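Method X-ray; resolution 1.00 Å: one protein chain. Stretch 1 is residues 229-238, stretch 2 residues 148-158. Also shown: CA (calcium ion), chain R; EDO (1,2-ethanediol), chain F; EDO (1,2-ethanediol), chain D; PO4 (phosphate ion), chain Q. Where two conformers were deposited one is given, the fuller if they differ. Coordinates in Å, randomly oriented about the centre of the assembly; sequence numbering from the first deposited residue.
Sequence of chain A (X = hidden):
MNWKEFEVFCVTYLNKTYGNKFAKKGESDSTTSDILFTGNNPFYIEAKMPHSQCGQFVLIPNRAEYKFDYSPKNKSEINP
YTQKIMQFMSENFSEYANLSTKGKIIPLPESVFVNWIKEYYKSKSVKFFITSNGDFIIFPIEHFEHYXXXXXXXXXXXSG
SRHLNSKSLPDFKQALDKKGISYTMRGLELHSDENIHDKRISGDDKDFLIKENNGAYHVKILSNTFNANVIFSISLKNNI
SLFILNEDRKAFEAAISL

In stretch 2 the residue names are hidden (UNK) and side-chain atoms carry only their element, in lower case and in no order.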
# COMPACT_ATOMS: atom_id res chain seq x y z
N ASN A 229 -5.30 10.26 -5.54
CA ASN A 229 -4.85 9.12 -6.34
C ASN A 229 -6.01 8.21 -6.72
O ASN A 229 -6.97 8.06 -5.94
CB ASN A 229 -3.79 8.28 -5.61
CG ASN A 229 -4.02 8.14 -4.11
OD1 ASN A 229 -3.11 8.37 -3.32
ND2 ASN A 229 -5.22 7.75 -3.72
N VAL A 230 -5.94 7.69 -7.93
CA VAL A 230 -6.70 6.50 -8.27
C VAL A 230 -6.11 5.35 -7.47
O VAL A 230 -4.89 5.17 -7.44
CB VAL A 230 -6.62 6.24 -9.78
CG1 VAL A 230 -7.29 4.93 -10.14
CG2 VAL A 230 -7.23 7.40 -10.55
N ILE A 231 -6.96 4.58 -6.80
CA ILE A 231 -6.49 3.53 -5.91
C ILE A 231 -7.48 2.38 -5.94
O ILE A 231 -8.69 2.58 -5.97
CB ILE A 231 -6.21 4.09 -4.49
CG1 ILE A 231 -5.69 2.99 -3.57
CG2 ILE A 231 -7.46 4.75 -3.91
CD1 ILE A 231 -4.97 3.53 -2.36
N PHE A 232 -6.94 1.16 -5.94
CA PHE A 232 -7.73 -0.04 -6.14
C PHE A 232 -7.96 -0.76 -4.82
O PHE A 232 -7.05 -0.87 -3.99
CB PHE A 232 -7.02 -0.96 -7.13
CG PHE A 232 -6.83 -0.33 -8.48
CD1 PHE A 232 -5.67 0.37 -8.77
CD2 PHE A 232 -7.83 -0.37 -9.42
CE1 PHE A 232 -5.50 0.98 -10.00
CE2 PHE A 232 -7.67 0.24 -10.65
CZ PHE A 232 -6.50 0.91 -10.94
N SER A 233 -9.18 -1.23 -4.63
CA SER A 233 -9.55 -2.04 -3.48
C SER A 233 -9.96 -3.42 -3.97
O SER A 233 -10.57 -3.57 -5.03
CB SER A 233 -10.70 -1.41 -2.71
OG SER A 233 -10.27 -0.21 -2.07
N ILE A 234 -9.61 -4.44 -3.19
CA ILE A 234 -9.89 -5.82 -3.55
C ILE A 234 -10.54 -6.52 -2.37
O ILE A 234 -10.24 -6.23 -1.20
CB ILE A 234 -8.64 -6.57 -4.05
CG1 ILE A 234 -7.60 -6.73 -2.93
CG2 ILE A 234 -8.04 -5.84 -5.24
CD1 ILE A 234 -6.38 -7.54 -3.36
N SER A 235 -11.45 -7.44 -2.68
CA SER A 235 -12.13 -8.24 -1.67
C SER A 235 -12.13 -9.69 -2.14
O SER A 235 -12.61 -9.98 -3.25
CB SER A 235 -13.56 -7.75 -1.46
OG SER A 235 -14.17 -8.44 -0.38
N LEU A 236 -11.61 -10.58 -1.31
CA LEU A 236 -11.53 -11.99 -1.67
C LEU A 236 -12.92 -12.55 -1.93
O LEU A 236 -13.85 -12.33 -1.15
CB LEU A 236 -10.84 -12.76 -0.55
CG LEU A 236 -10.44 -14.21 -0.82
CD1 LEU A 236 -9.47 -14.32 -1.98
CD2 LEU A 236 -9.82 -14.82 0.44
N LYS A 237 -13.06 -13.28 -3.04
CA LYS A 237 -14.34 -13.86 -3.39
C LYS A 237 -14.72 -14.99 -2.44
O LYS A 237 -13.86 -15.72 -1.92
CB LYS A 237 -14.29 -14.42 -4.82
CG LYS A 237 -14.23 -13.35 -5.88
CD LYS A 237 -14.12 -13.96 -7.26
CE LYS A 237 -14.42 -12.94 -8.34
NZ LYS A 237 -14.47 -13.56 -9.69
N ASN A 238 -16.03 -15.14 -2.22
CA ASN A 238 -16.57 -16.23 -1.44
C ASN A 238 -16.80 -17.51 -2.25
O ASN A 238 -17.11 -18.55 -1.66
CB ASN A 238 -17.93 -15.82 -0.83
CG ASN A 238 -17.80 -14.73 0.22
OD1 ASN A 238 -18.48 -13.70 0.14
ND2 ASN A 238 -16.95 -14.95 1.20
N UNK A 148 -10.33 -12.30 -6.61
CA UNK A 148 -10.67 -11.04 -5.97
C UNK A 148 -11.67 -10.26 -6.80
O UNK A 148 -11.55 -10.17 -8.02
c UNK A 148 -8.15 -10.51 -2.24
c UNK A 148 -8.93 -10.16 -3.32
c UNK A 148 -7.01 -11.26 -2.42
c UNK A 148 -6.64 -11.64 -3.70
c UNK A 148 -8.58 -10.54 -4.60
c UNK A 148 -7.42 -11.29 -4.78
c UNK A 148 -9.43 -10.15 -5.78
N UNK A 149 -12.67 -9.70 -6.11
CA UNK A 149 -13.45 -8.60 -6.66
C UNK A 149 -12.64 -7.31 -6.53
O UNK A 149 -11.89 -7.13 -5.57
c UNK A 149 -14.76 -8.45 -5.88
o UNK A 149 -16.09 -10.23 -4.98
n UNK A 149 -15.90 -10.11 -7.21
c UNK A 149 -15.65 -9.67 -5.99
N UNK A 150 -12.79 -6.42 -7.50
CA UNK A 150 -12.00 -5.20 -7.57
C UNK A 150 -12.91 -4.00 -7.77
O UNK A 150 -13.87 -4.06 -8.54
c UNK A 150 -10.95 -5.27 -8.70
c UNK A 150 -10.05 -4.03 -8.67
c UNK A 150 -10.14 -6.54 -8.60
N UNK A 151 -12.60 -2.91 -7.07
CA UNK A 151 -13.21 -1.62 -7.32
C UNK A 151 -12.11 -0.56 -7.34
O UNK A 151 -10.97 -0.80 -6.96
c UNK A 151 -14.27 -1.27 -6.26
o UNK A 151 -13.68 -1.07 -4.99
N UNK A 152 -12.48 0.63 -7.80
CA UNK A 152 -11.52 1.69 -8.06
C UNK A 152 -12.13 3.02 -7.66
O UNK A 152 -13.27 3.31 -8.03
s UNK A 152 -10.03 3.00 -10.04
c UNK A 152 -11.14 1.69 -9.54
N UNK A 153 -11.39 3.82 -6.90
CA UNK A 153 -11.87 5.13 -6.48
C UNK A 153 -10.76 6.15 -6.65
O UNK A 153 -9.57 5.82 -6.72
o UNK A 153 -13.20 6.27 -4.82
c UNK A 153 -11.22 5.12 -4.04
c UNK A 153 -12.38 5.12 -5.04
N UNK A 154 -11.17 7.41 -6.74
CA UNK A 154 -10.27 8.56 -6.79
C UNK A 154 -10.47 9.32 -5.49
O UNK A 154 -11.57 9.83 -5.24
c UNK A 154 -10.19 11.89 -8.36
c UNK A 154 -10.60 9.43 -7.99
c UNK A 154 -9.67 10.61 -8.21
c UNK A 154 -9.37 12.97 -8.59
c UNK A 154 -8.01 12.79 -8.68
c UNK A 154 -8.30 10.45 -8.32
c UNK A 154 -7.46 11.53 -8.54
o UNK A 154 -7.20 13.89 -8.91
N UNK A 155 -9.44 9.38 -4.65
CA UNK A 155 -9.58 10.01 -3.35
C UNK A 155 -8.28 10.69 -2.94
O UNK A 155 -7.19 10.26 -3.32
c UNK A 155 -7.78 5.91 0.56
n UNK A 155 -7.64 6.98 1.33
c UNK A 155 -9.50 7.03 -0.82
c UNK A 155 -9.99 9.00 -2.26
n UNK A 155 -8.64 5.91 -0.46
n UNK A 155 -7.05 4.83 0.80
c UNK A 155 -8.93 7.95 -1.88
N UNK A 156 -8.43 11.75 -2.15
CA UNK A 156 -7.29 12.36 -1.48
C UNK A 156 -6.70 11.34 -0.53
O UNK A 156 -7.41 10.77 0.31
c UNK A 156 -8.27 14.68 -1.66
c UNK A 156 -8.95 15.83 -0.94
c UNK A 156 -6.59 14.14 0.15
c UNK A 156 -7.74 13.60 -0.71
N UNK A 157 -5.40 11.10 -0.64
CA UNK A 157 -4.68 10.32 0.36
C UNK A 157 -3.46 11.13 0.79
O UNK A 157 -2.48 11.24 0.05
n UNK A 157 -1.54 6.41 -0.56
c UNK A 157 -3.02 6.18 -0.57
c UNK A 157 -3.64 8.10 0.98
c UNK A 157 -3.70 6.60 0.73
c UNK A 157 -4.30 8.93 -0.11
N UNK A 158 -3.55 11.71 1.98
CA UNK A 158 -2.44 12.46 2.56
C UNK A 158 -1.16 11.64 2.49
O UNK A 158 -1.17 10.43 2.73
c UNK A 158 -2.79 12.76 4.01
c UNK A 158 -2.23 13.77 6.19
c UNK A 158 -1.34 14.72 6.97
c UNK A 158 -1.84 13.68 4.73
n UNK A 158 -1.68 14.71 8.42
CA CA R . -13.27 1.56 -4.03
C1 EDO F . -13.63 -4.23 -3.12
O1 EDO F . -14.14 -2.89 -3.14
C2 EDO F . -14.05 -4.94 -4.40
O2 EDO F . -15.48 -4.96 -4.52
C1 EDO D . -5.05 14.50 8.60
O1 EDO D . -4.51 15.83 8.59
C2 EDO D . -5.32 14.09 10.04
O2 EDO D . -4.07 13.80 10.68
P PO4 Q . -14.86 -16.34 -11.81
O1 PO4 Q . -15.57 -16.05 -10.51
O2 PO4 Q . -15.87 -16.67 -12.87
O3 PO4 Q . -14.06 -15.13 -12.23
O4 PO4 Q . -13.93 -17.51 -11.62
O HOH W 1 -16.01 -10.53 -1.89

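Position 148 carries seven side-chain carbons, one followed by a six-membered ring with no heteroatom. Ile234 CD1 lies over one ring face and Leu236 CD1 over the opposite face, so the ring is clamped between two aliphatic groups; it is Phe148. The distances from CD1 of Ile234 and CD1 of Leu236 to the centroid of the Phe148 ring are 3.6 and 4.1 Å.

At 149 two carbons end in one oxygen and one nitrogen, a short amide: Asn149. Lys237 CE approaches Asn149 ND2 at 3.4 Å, and one water joins Asn149 OD1, Ser235 OG and Leu236 O.

Position 150 has three carbons, forked at the first, which identifies Val150. Its CG2 lies 4.0 Å from Ile234 CG2, and its CG1 is 4.3 Å from Phe232 CD2.

Position 151 has one carbon and one oxygen, facing Ser233, and is Ser151. Its OG binds the calcium ion at 2.8 Å and forms a hydrogen bond of 2.6 Å with O1 of an ethanediol.

One carbon and one sulfur at 152 mark Cys152. The sulfur sits 3.4 Å from Val230 CG1 and meets the Phe232 ring obliquely, with SG 3.7 Å from Phe232 CE2.

Position 153 has a carbon bearing one oxygen and one carbon, hence Thr153; its CG2 packs 3.8 Å from Ile231 CG2.

At 154 a carbon leads to a six-carbon ring bearing an oxygen: Tyr154. Val230 N lies at the ring edge, and Val230 CG2 is 3.9 Å from Tyr154 CD1.

Position 155 shows three carbons, a nitrogen, then a carbon with two more nitrogens, the guanidinium of Arg155. Its NE comes 3.8 Å from Ile231 CG2.

The four carbons at 156, forked at the first with one two-carbon arm, belong to Ile156, which points away from stretch 1.

Positions 157 and 158 each have four carbons in a row ending in nitrogen, so both are lysines. Lys157 lays its chain against stretch 1, with CE 3.7 Å from Ile231 CD1, whereas Lys158 points away and makes a weak hydrogen bond to another ethanediol.

The two strands run antiparallel. Eight backbone hydrogen bonds of 2.9–3.1 Å between N and O atoms join Asn229 with Arg155, Ile231 with Thr153, Ser233 with Ser151 and Ser235 with Asn149, each pair bonding in both directions. The intervening pairs, from Val230–Tyr154 to Leu236–Phe148, turn their side chains to one face of the sheet, where apolar and aromatic groups pack together. The other face is more polar, mixing hydroxyl and amide groups with Ile231 and Arg155.

Stretch 2 (148-158) FNVSCTYRIKK
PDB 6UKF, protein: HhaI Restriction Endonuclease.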